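Local coordinates for protein probable hydrolase (PDB 3OM8) that probably hydrolyses an ester or lactone, perhaps as a 3-oxoadipate enol-lactonase, though its own substrate is unproven, at residues G103-Q108 / A124-W129; I118-L123 / E208-V213; A202-I207 / A231-G236. One frame throughout, in Å; residues are numbered along the deposited sequence.

How the contacts relate
Contact 2 lies within the central sheet of the alpha/beta hydrolase fold, pairing neighbouring strands 118-124 and 211-216, and contacts 1 and 3 pack next to it. Contact 1 sets helix 102-113 against the loop that leaves strand 118-124. Contact 3 joins the loop before strand 211-216 to the end of helix 224-233. Centres of contacts 1 and 2 are about 11 Å apart, as are those of 2 and 3; 1 and 3 are about 13 Å apart. Along the chain, contact 2 crosses both others, while contact 1 closes before contact 3 opens. Contacts 2 and 3 also meet the third subunit. Gln108 packs against Leu123 and Leu204, joining helix, sheet and loop into one block.

Contact 1. Residues G103-Q108 / A124-W129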
loop_
_atom_site.group_PDB
_atom_site.type_symbol
_atom_site.label_atom_id
_atom_site.label_comp_id
_atom_site.label_asym_id
_atom_site.label_seq_id
_atom_site.Cartn_x
_atom_site.Cartn_y
_atom_site.Cartn_z
ATOM N N GLY B 103 0.525 -14.181 15.499
ATOM C CA GLY B 103 -0.880 -13.900 15.761
ATOM C C GLY B 103 -1.678 -13.746 14.468
ATOM O O GLY B 103 -2.852 -14.117 14.391
ATOM N N GLY B 104 -1.036 -13.200 13.443
ATOM C CA GLY B 104 -1.689 -12.998 12.155
ATOM C C GLY B 104 -1.940 -14.311 11.430
ATOM O O GLY B 104 -2.926 -14.448 10.691
ATOM N N ILE B 105 -1.041 -15.275 11.649
ATOM C CA ILE B 105 -1.179 -16.607 11.064
ATOM C C ILE B 105 -2.331 -17.334 11.756
ATOM O O ILE B 105 -3.160 -17.985 11.108
ATOM C CB ILE B 105 0.122 -17.438 11.171
ATOM C CG1 ILE B 105 1.325 -16.677 10.597
ATOM C CG2 ILE B 105 -0.029 -18.757 10.432
ATOM C CD1 ILE B 105 2.638 -17.524 10.592
ATOM N N VAL B 106 -2.392 -17.209 13.078
ATOM C CA VAL B 106 -3.549 -17.693 13.814
ATOM C C VAL B 106 -4.830 -17.067 13.257
ATOM O O VAL B 106 -5.845 -17.742 13.085
ATOM C CB VAL B 106 -3.419 -17.409 15.319
ATOM C CG1 VAL B 106 -4.668 -17.875 16.056
ATOM C CG2 VAL B 106 -2.182 -18.114 15.882
ATOM N N GLY B 107 -4.771 -15.773 12.957
ATOM C CA GLY B 107 -5.900 -15.078 12.367
ATOM C C GLY B 107 -6.375 -15.718 11.077
ATOM O O GLY B 107 -7.564 -15.993 10.909
ATOM N N GLN B 108 -5.450 -15.951 10.152
ATOM C CA GLN B 108 -5.816 -16.549 8.875
ATOM C C GLN B 108 -6.442 -17.928 9.082
ATOM O O GLN B 108 -7.410 -18.281 8.400
ATOM C CB GLN B 108 -4.598 -16.651 7.965
ATOM C CG GLN B 108 -4.006 -15.309 7.570
ATOM C CD GLN B 108 -2.585 -15.442 7.085
ATOM O OE1 GLN B 108 -2.337 -15.951 5.997
ATOM N NE2 GLN B 108 -1.635 -14.997 7.901
ATOM N N ALA B 124 -1.614 -7.981 10.895
ATOM C CA ALA B 124 -0.502 -7.035 10.917
ATOM C C ALA B 124 0.841 -7.744 10.779
ATOM O O ALA B 124 1.086 -8.751 11.441
ATOM C CB ALA B 124 -0.530 -6.213 12.196
ATOM N N ASN B 125 1.707 -7.208 9.924
ATOM C CA ASN B 125 3.054 -7.724 9.769
ATOM C C ASN B 125 3.056 -9.249 9.837
ATOM O O ASN B 125 3.623 -9.849 10.758
ATOM C CB ASN B 125 3.951 -7.158 10.869
ATOM C CG ASN B 125 4.047 -5.638 10.827
ATOM O OD1 ASN B 125 4.950 -5.084 10.202
ATOM N ND2 ASN B 125 3.131 -4.963 11.518
ATOM N N THR B 126 2.395 -9.870 8.871
ATOM C CA THR B 126 2.227 -11.306 8.886
ATOM C C THR B 126 2.412 -11.889 7.496
ATOM O O THR B 126 2.832 -11.196 6.564
ATOM C CB THR B 126 0.853 -11.714 9.447
ATOM O OG1 THR B 126 0.842 -13.128 9.703
ATOM C CG2 THR B 126 -0.254 -11.368 8.458
ATOM N N SER B 127 2.091 -13.168 7.363
ATOM C CA SER B 127 2.356 -13.881 6.133
ATOM C C SER B 127 1.532 -15.153 6.063
ATOM O O SER B 127 1.079 -15.669 7.084
ATOM C CB SER B 127 3.847 -14.205 6.046
ATOM O OG SER B 127 4.099 -15.185 5.062
ATOM N N ALA B 128 1.336 -15.651 4.848
ATOM C CA ALA B 128 0.640 -16.910 4.637
ATOM C C ALA B 128 1.625 -18.053 4.412
ATOM O O ALA B 128 1.228 -19.212 4.331
ATOM C CB ALA B 128 -0.307 -16.799 3.464
ATOM N N TRP B 129 2.909 -17.726 4.305
ATOM C CA TRP B 129 3.922 -18.743 4.047
ATOM C C TRP B 129 5.322 -18.194 4.241
ATOM O O TRP B 129 5.752 -17.299 3.516
ATOM C CB TRP B 129 3.776 -19.325 2.641
ATOM C CG TRP B 129 4.919 -20.219 2.227
ATOM C CD1 TRP B 129 5.158 -21.499 2.648
ATOM C CD2 TRP B 129 5.969 -19.897 1.303
ATOM N NE1 TRP B 129 6.289 -21.988 2.041
ATOM C CE2 TRP B 129 6.804 -21.025 1.210
ATOM C CE3 TRP B 129 6.279 -18.764 0.541
ATOM C CZ2 TRP B 129 7.934 -21.053 0.391
ATOM C CZ3 TRP B 129 7.398 -18.792 -0.274
ATOM C CH2 TRP B 129 8.213 -19.929 -0.339
#
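Helix 102-113 follows what is probably the nucleophile elbow of this alpha/beta hydrolase, and here Gln108 and Gly104 of that helix meet Thr126 and Ser127 of the loop after strand 118-124. Gln108 NE2 donates to Ser127 O at 2.9 Å, nearly straight at 166°. The acceptor lies close to the amide plane, but NE2 stands above the carbonyl plane of Ser127. The same NE2 also donates to Gly104 O at 3.1 Å, one helical turn back. That oxygen takes the backbone N of Gln108 from the opposite face of its plane. Thr126 lies over Gly104, with CB 3.9 Å from Gly104 CA. Thr126 OG1, anti to its own backbone N (chi1 -168°), hydrogen-bonds to Ser101 O just before the helix. On the other side of the amide, Gln108 OE1 approaches Ala128 CB at 3.4 Å. Ile105 CG1 packs against Ser127 O at 3.7 Å. Leu200, Leu204 and Ile230 also touch the Gln108 side chain. Two bonds from one NE2 fix the turn of the buried Gln108 amide, tying the loop backbone to the first turns of the helix.

Contact 2. Residues I118-L123 / E208-V213; sequences IERLVL and ERPTLV
Arg209 reaches across to the backbone carbonyls of Ile118 and Glu119. Arg209 NE donates to Ile118 O at 2.9 Å, with an N-H...O angle of 130° and the acceptor tilted from the guanidinium plane. Weak bonds from NE and NH1 of Arg209 both go to Glu119 O, each at 3.2 Å. The arginine chain is bent at chi2 and again at chi3 (-59°), the latter setting NE toward these two oxygens. At the guanidinium edge, Arg209 NH1 forms a salt bridge with Glu119 OE1 at 3.6 Å. Glu208 joins this network through NH2 of Arg209, and Pro210 CD lies over the centre of one guanidinium face. Beyond Pro210, strands 118-124 and 211-216 run parallel in the central sheet of the alpha/beta hydrolase fold. Leu121 N donates to Pro210 O at 2.9 Å. Leu121 O accepts from Leu212 N at 2.8 Å, and Leu212 O accepts from Leu123 N at 2.9 Å. Thr211 OG1 donates to Arg209 O in its own segment. Leu123 CD1 packs on Thr211 CG2 at 3.8 Å. Arg120 NH2 bonds to Phe263 O and to Ala205 O of the third subunit.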
loop_
_atom_site.group_PDB
_atom_site.type_symbol
_atom_site.label_atom_id
_atom_site.label_comp_id
_atom_site.label_asym_id
_atom_site.label_seq_id
_atom_site.Cartn_x
_atom_site.Cartn_y
_atom_site.Cartn_z
ATOM N N ILE B 118 -15.539 -15.284 13.817
ATOM C CA ILE B 118 -14.816 -14.053 13.500
ATOM C C ILE B 118 -15.694 -12.994 12.810
ATOM O O ILE B 118 -16.377 -13.277 11.819
ATOM C CB ILE B 118 -13.599 -14.321 12.580
ATOM C CG1 ILE B 118 -12.639 -15.334 13.199
ATOM C CG2 ILE B 118 -12.879 -13.018 12.271
ATOM C CD1 ILE B 118 -12.022 -14.902 14.523
ATOM N N GLU B 119 -15.667 -11.772 13.337
ATOM C CA GLU B 119 -16.350 -10.645 12.700
ATOM C C GLU B 119 -15.425 -10.055 11.650
ATOM O O GLU B 119 -15.370 -10.538 10.519
ATOM C CB GLU B 119 -16.719 -9.576 13.732
ATOM C CG GLU B 119 -18.217 -9.341 13.910
ATOM C CD GLU B 119 -18.824 -8.585 12.753
ATOM O OE1 GLU B 119 -18.695 -9.050 11.602
ATOM O OE2 GLU B 119 -19.434 -7.520 12.991
ATOM N N ARG B 120 -14.678 -9.023 12.030
ATOM C CA ARG B 120 -13.690 -8.444 11.127
ATOM C C ARG B 120 -12.265 -8.868 11.483
ATOM O O ARG B 120 -11.937 -9.091 12.653
ATOM C CB ARG B 120 -13.832 -6.927 11.074
ATOM C CG ARG B 120 -15.190 -6.503 10.514
ATOM C CD ARG B 120 -15.330 -4.999 10.318
ATOM N NE ARG B 120 -16.732 -4.648 10.095
ATOM C CZ ARG B 120 -17.191 -3.410 9.931
ATOM N NH1 ARG B 120 -18.485 -3.216 9.744
ATOM N NH2 ARG B 120 -16.365 -2.368 9.950
ATOM N N LEU B 121 -11.423 -8.985 10.464
ATOM C CA LEU B 121 -10.090 -9.542 10.645
ATOM C C LEU B 121 -9.000 -8.546 10.262
ATOM O O LEU B 121 -8.997 -8.002 9.153
ATOM C CB LEU B 121 -9.957 -10.827 9.825
ATOM C CG LEU B 121 -8.658 -11.622 9.826
ATOM C CD1 LEU B 121 -8.402 -12.296 11.205
ATOM C CD2 LEU B 121 -8.722 -12.662 8.705
ATOM N N VAL B 122 -8.089 -8.292 11.197
ATOM C CA VAL B 122 -6.898 -7.496 10.920
ATOM C C VAL B 122 -5.646 -8.375 11.025
ATOM O O VAL B 122 -5.487 -9.145 11.977
ATOM C CB VAL B 122 -6.775 -6.295 11.866
ATOM C CG1 VAL B 122 -5.627 -5.386 11.424
ATOM C CG2 VAL B 122 -8.092 -5.507 11.897
ATOM N N LEU B 123 -4.778 -8.263 10.025
ATOM C CA LEU B 123 -3.568 -9.057 9.934
ATOM C C LEU B 123 -2.387 -8.111 9.823
ATOM O O LEU B 123 -2.186 -7.493 8.779
ATOM C CB LEU B 123 -3.635 -9.932 8.687
ATOM C CG LEU B 123 -4.885 -10.803 8.589
ATOM C CD1 LEU B 123 -4.922 -11.563 7.271
ATOM C CD2 LEU B 123 -4.943 -11.767 9.769
ATOM N N GLU B 208 -13.927 -15.262 3.669
ATOM C CA GLU B 208 -15.032 -14.347 3.399
ATOM C C GLU B 208 -15.300 -13.371 4.545
ATOM O O GLU B 208 -16.368 -12.765 4.607
ATOM C CB GLU B 208 -16.310 -15.113 3.028
ATOM C CG GLU B 208 -16.630 -16.325 3.903
ATOM C CD GLU B 208 -17.244 -15.952 5.248
ATOM O OE1 GLU B 208 -18.481 -15.806 5.327
ATOM O OE2 GLU B 208 -16.488 -15.822 6.232
ATOM N N ARG B 209 -14.333 -13.220 5.448
ATOM C CA ARG B 209 -14.403 -12.173 6.463
ATOM C C ARG B 209 -13.775 -10.892 5.902
ATOM O O ARG B 209 -12.804 -10.950 5.138
ATOM C CB ARG B 209 -13.675 -12.581 7.757
ATOM C CG ARG B 209 -14.109 -13.920 8.378
ATOM C CD ARG B 209 -15.614 -14.144 8.272
ATOM N NE ARG B 209 -16.357 -13.083 8.927
ATOM C CZ ARG B 209 -17.491 -12.561 8.475
ATOM N NH1 ARG B 209 -18.072 -11.591 9.160
ATOM N NH2 ARG B 209 -18.049 -13.001 7.352
ATOM N N PRO B 210 -14.327 -9.727 6.276
ATOM C CA PRO B 210 -13.678 -8.478 5.875
ATOM C C PRO B 210 -12.287 -8.439 6.468
ATOM O O PRO B 210 -12.142 -8.625 7.668
ATOM C CB PRO B 210 -14.551 -7.400 6.527
ATOM C CG PRO B 210 -15.884 -8.058 6.708
ATOM C CD PRO B 210 -15.564 -9.491 7.037
ATOM N N THR B 211 -11.286 -8.192 5.637
ATOM C CA THR B 211 -9.908 -8.258 6.074
ATOM C C THR B 211 -9.119 -6.985 5.797
ATOM O O THR B 211 -9.094 -6.500 4.675
ATOM C CB THR B 211 -9.189 -9.419 5.371
ATOM O OG1 THR B 211 -9.909 -10.636 5.604
ATOM C CG2 THR B 211 -7.773 -9.548 5.888
ATOM N N LEU B 212 -8.461 -6.462 6.826
ATOM C CA LEU B 212 -7.463 -5.412 6.656
ATOM C C LEU B 212 -6.069 -6.002 6.870
ATOM O O LEU B 212 -5.831 -6.692 7.859
ATOM C CB LEU B 212 -7.687 -4.285 7.661
ATOM C CG LEU B 212 -6.556 -3.260 7.762
ATOM C CD1 LEU B 212 -6.426 -2.481 6.447
ATOM C CD2 LEU B 212 -6.793 -2.289 8.919
ATOM N N VAL B 213 -5.155 -5.728 5.944
ATOM C CA VAL B 213 -3.769 -6.157 6.073
ATOM C C VAL B 213 -2.847 -4.956 6.266
ATOM O O VAL B 213 -2.825 -4.045 5.435
ATOM C CB VAL B 213 -3.293 -6.908 4.826
ATOM C CG1 VAL B 213 -1.844 -7.343 4.998
ATOM C CG2 VAL B 213 -4.179 -8.094 4.545
#

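Contact 3. Residues A202-I207 / A231-G236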
loop_
_atom_site.group_PDB
_atom_site.type_symbol
_atom_site.label_atom_id
_atom_site.label_comp_id
_atom_site.label_asym_id
_atom_site.label_seq_id
_atom_site.Cartn_x
_atom_site.Cartn_y
_atom_site.Cartn_z
ATOM N N ALA B 202 -2.659 -20.982 -1.034
ATOM C CA ALA B 202 -3.671 -21.509 -1.945
ATOM C C ALA B 202 -5.079 -21.534 -1.341
ATOM O O ALA B 202 -6.057 -21.814 -2.038
ATOM C CB ALA B 202 -3.270 -22.907 -2.416
ATOM N N GLN B 203 -5.177 -21.239 -0.050
ATOM C CA GLN B 203 -6.441 -21.340 0.665
ATOM C C GLN B 203 -7.064 -19.976 0.935
ATOM O O GLN B 203 -8.258 -19.884 1.227
ATOM C CB GLN B 203 -6.237 -22.055 1.999
ATOM C CG GLN B 203 -5.687 -23.475 1.882
ATOM C CD GLN B 203 -5.236 -24.033 3.218
ATOM O OE1 GLN B 203 -4.054 -24.312 3.417
ATOM N NE2 GLN B 203 -6.176 -24.194 4.142
ATOM N N LEU B 204 -6.259 -18.921 0.849
ATOM C CA LEU B 204 -6.737 -17.583 1.181
ATOM C C LEU B 204 -8.020 -17.205 0.427
ATOM O O LEU B 204 -8.933 -16.610 1.007
ATOM C CB LEU B 204 -5.647 -16.545 0.922
ATOM C CG LEU B 204 -4.381 -16.702 1.759
ATOM C CD1 LEU B 204 -3.452 -15.533 1.505
ATOM C CD2 LEU B 204 -4.729 -16.822 3.241
ATOM N N ALA B 205 -8.095 -17.569 -0.851
ATOM C CA ALA B 205 -9.244 -17.208 -1.691
ATOM C C ALA B 205 -10.587 -17.629 -1.087
ATOM O O ALA B 205 -11.634 -17.168 -1.523
ATOM C CB ALA B 205 -9.087 -17.784 -3.097
ATOM N N ARG B 206 -10.553 -18.494 -0.079
ATOM C CA ARG B 206 -11.777 -18.994 0.543
ATOM C C ARG B 206 -12.294 -18.069 1.633
ATOM O O ARG B 206 -13.469 -18.114 1.977
ATOM C CB ARG B 206 -11.554 -20.388 1.138
ATOM C CG ARG B 206 -11.194 -21.463 0.125
ATOM C CD ARG B 206 -10.685 -22.721 0.818
ATOM N NE ARG B 206 -10.108 -23.661 -0.141
ATOM C CZ ARG B 206 -9.306 -24.671 0.183
ATOM N NH1 ARG B 206 -8.830 -25.472 -0.764
ATOM N NH2 ARG B 206 -8.973 -24.881 1.452
ATOM N N ILE B 207 -11.413 -17.247 2.190
ATOM C CA ILE B 207 -11.792 -16.363 3.284
ATOM C C ILE B 207 -12.879 -15.368 2.857
ATOM O O ILE B 207 -12.774 -14.724 1.812
ATOM C CB ILE B 207 -10.570 -15.615 3.831
ATOM C CG1 ILE B 207 -9.652 -16.595 4.559
ATOM C CG2 ILE B 207 -10.995 -14.476 4.757
ATOM C CD1 ILE B 207 -8.329 -16.019 4.972
ATOM N N ALA B 231 -3.514 -9.575 0.899
ATOM C CA ALA B 231 -4.537 -8.609 0.509
ATOM C C ALA B 231 -5.043 -8.927 -0.890
ATOM O O ALA B 231 -6.246 -8.945 -1.128
ATOM C CB ALA B 231 -4.000 -7.166 0.579
ATOM N N ALA B 232 -4.114 -9.202 -1.802
ATOM C CA ALA B 232 -4.443 -9.500 -3.194
ATOM C C ALA B 232 -5.243 -10.790 -3.359
ATOM O O ALA B 232 -5.879 -11.009 -4.390
ATOM C CB ALA B 232 -3.173 -9.570 -4.026
ATOM N N SER B 233 -5.224 -11.637 -2.343
ATOM C CA SER B 233 -5.803 -12.970 -2.465
ATOM C C SER B 233 -7.196 -13.066 -1.852
ATOM O O SER B 233 -7.996 -13.906 -2.249
ATOM C CB SER B 233 -4.880 -14.019 -1.825
ATOM O OG SER B 233 -3.643 -14.111 -2.512
ATOM N N ILE B 234 -7.476 -12.214 -0.873
ATOM C CA ILE B 234 -8.747 -12.267 -0.157
ATOM C C ILE B 234 -9.742 -11.267 -0.753
ATOM O O ILE B 234 -9.461 -10.071 -0.832
ATOM C CB ILE B 234 -8.555 -11.983 1.355
ATOM C CG1 ILE B 234 -7.683 -13.063 2.001
ATOM C CG2 ILE B 234 -9.899 -11.897 2.069
ATOM C CD1 ILE B 234 -7.265 -12.751 3.428
ATOM N N ALA B 235 -10.898 -11.763 -1.181
ATOM C CA ALA B 235 -11.906 -10.907 -1.795
ATOM C C ALA B 235 -12.244 -9.741 -0.871
ATOM O O ALA B 235 -12.619 -9.947 0.283
ATOM C CB ALA B 235 -13.154 -11.709 -2.123
ATOM N N GLY B 236 -12.075 -8.519 -1.376
ATOM C CA GLY B 236 -12.447 -7.322 -0.637
ATOM C C GLY B 236 -11.480 -6.870 0.445
ATOM O O GLY B 236 -11.779 -5.947 1.205
HETATM O O HOH W 1 -11.697 -14.372 -0.635
#
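Ile207 and Ile234 both hold CG1 beside the backbone N and anti to the carbonyl carbon (chi1 -70° and -63°), and a chi2 near 180° in each carries CD1 outward. The two side chains meet at an oblique angle, with Ile207 CD1 3.8 Å from Ile234 CD1. Their CG2 methyls, each anti to its own backbone N, make a second contact, at 3.9 Å between Ile207 CG2 and Ile234 CG2. The contact lies at the edge of the alpha/beta hydrolase fold, where the end of helix 224-233 packs against the loop leading into strand 211-216. Leu204 packs beside this pair. Its CB sits 3.8 Å from Ser233 CB, and its CD1 also touches that carbon. Ile234 CG1 lies 3.9 Å from Leu204 O. Ser233 OG turns to Leu229 O, one turn back in its helix, while its CB faces Leu204. Ile207 is touched by Ala111 and Leu112 of helix 102-113, and Ile234 by Thr211 of strand 211-216. No direct hydrogen bond joins the two segments. Ala205 CA makes a CA-H...O contact with Ser233 O. A water bridges the backbones: it donates to Ala205 O at 2.9 Å and to Ile207 O at 2.7 Å, and accepts from Ala235 N at 2.8 Å.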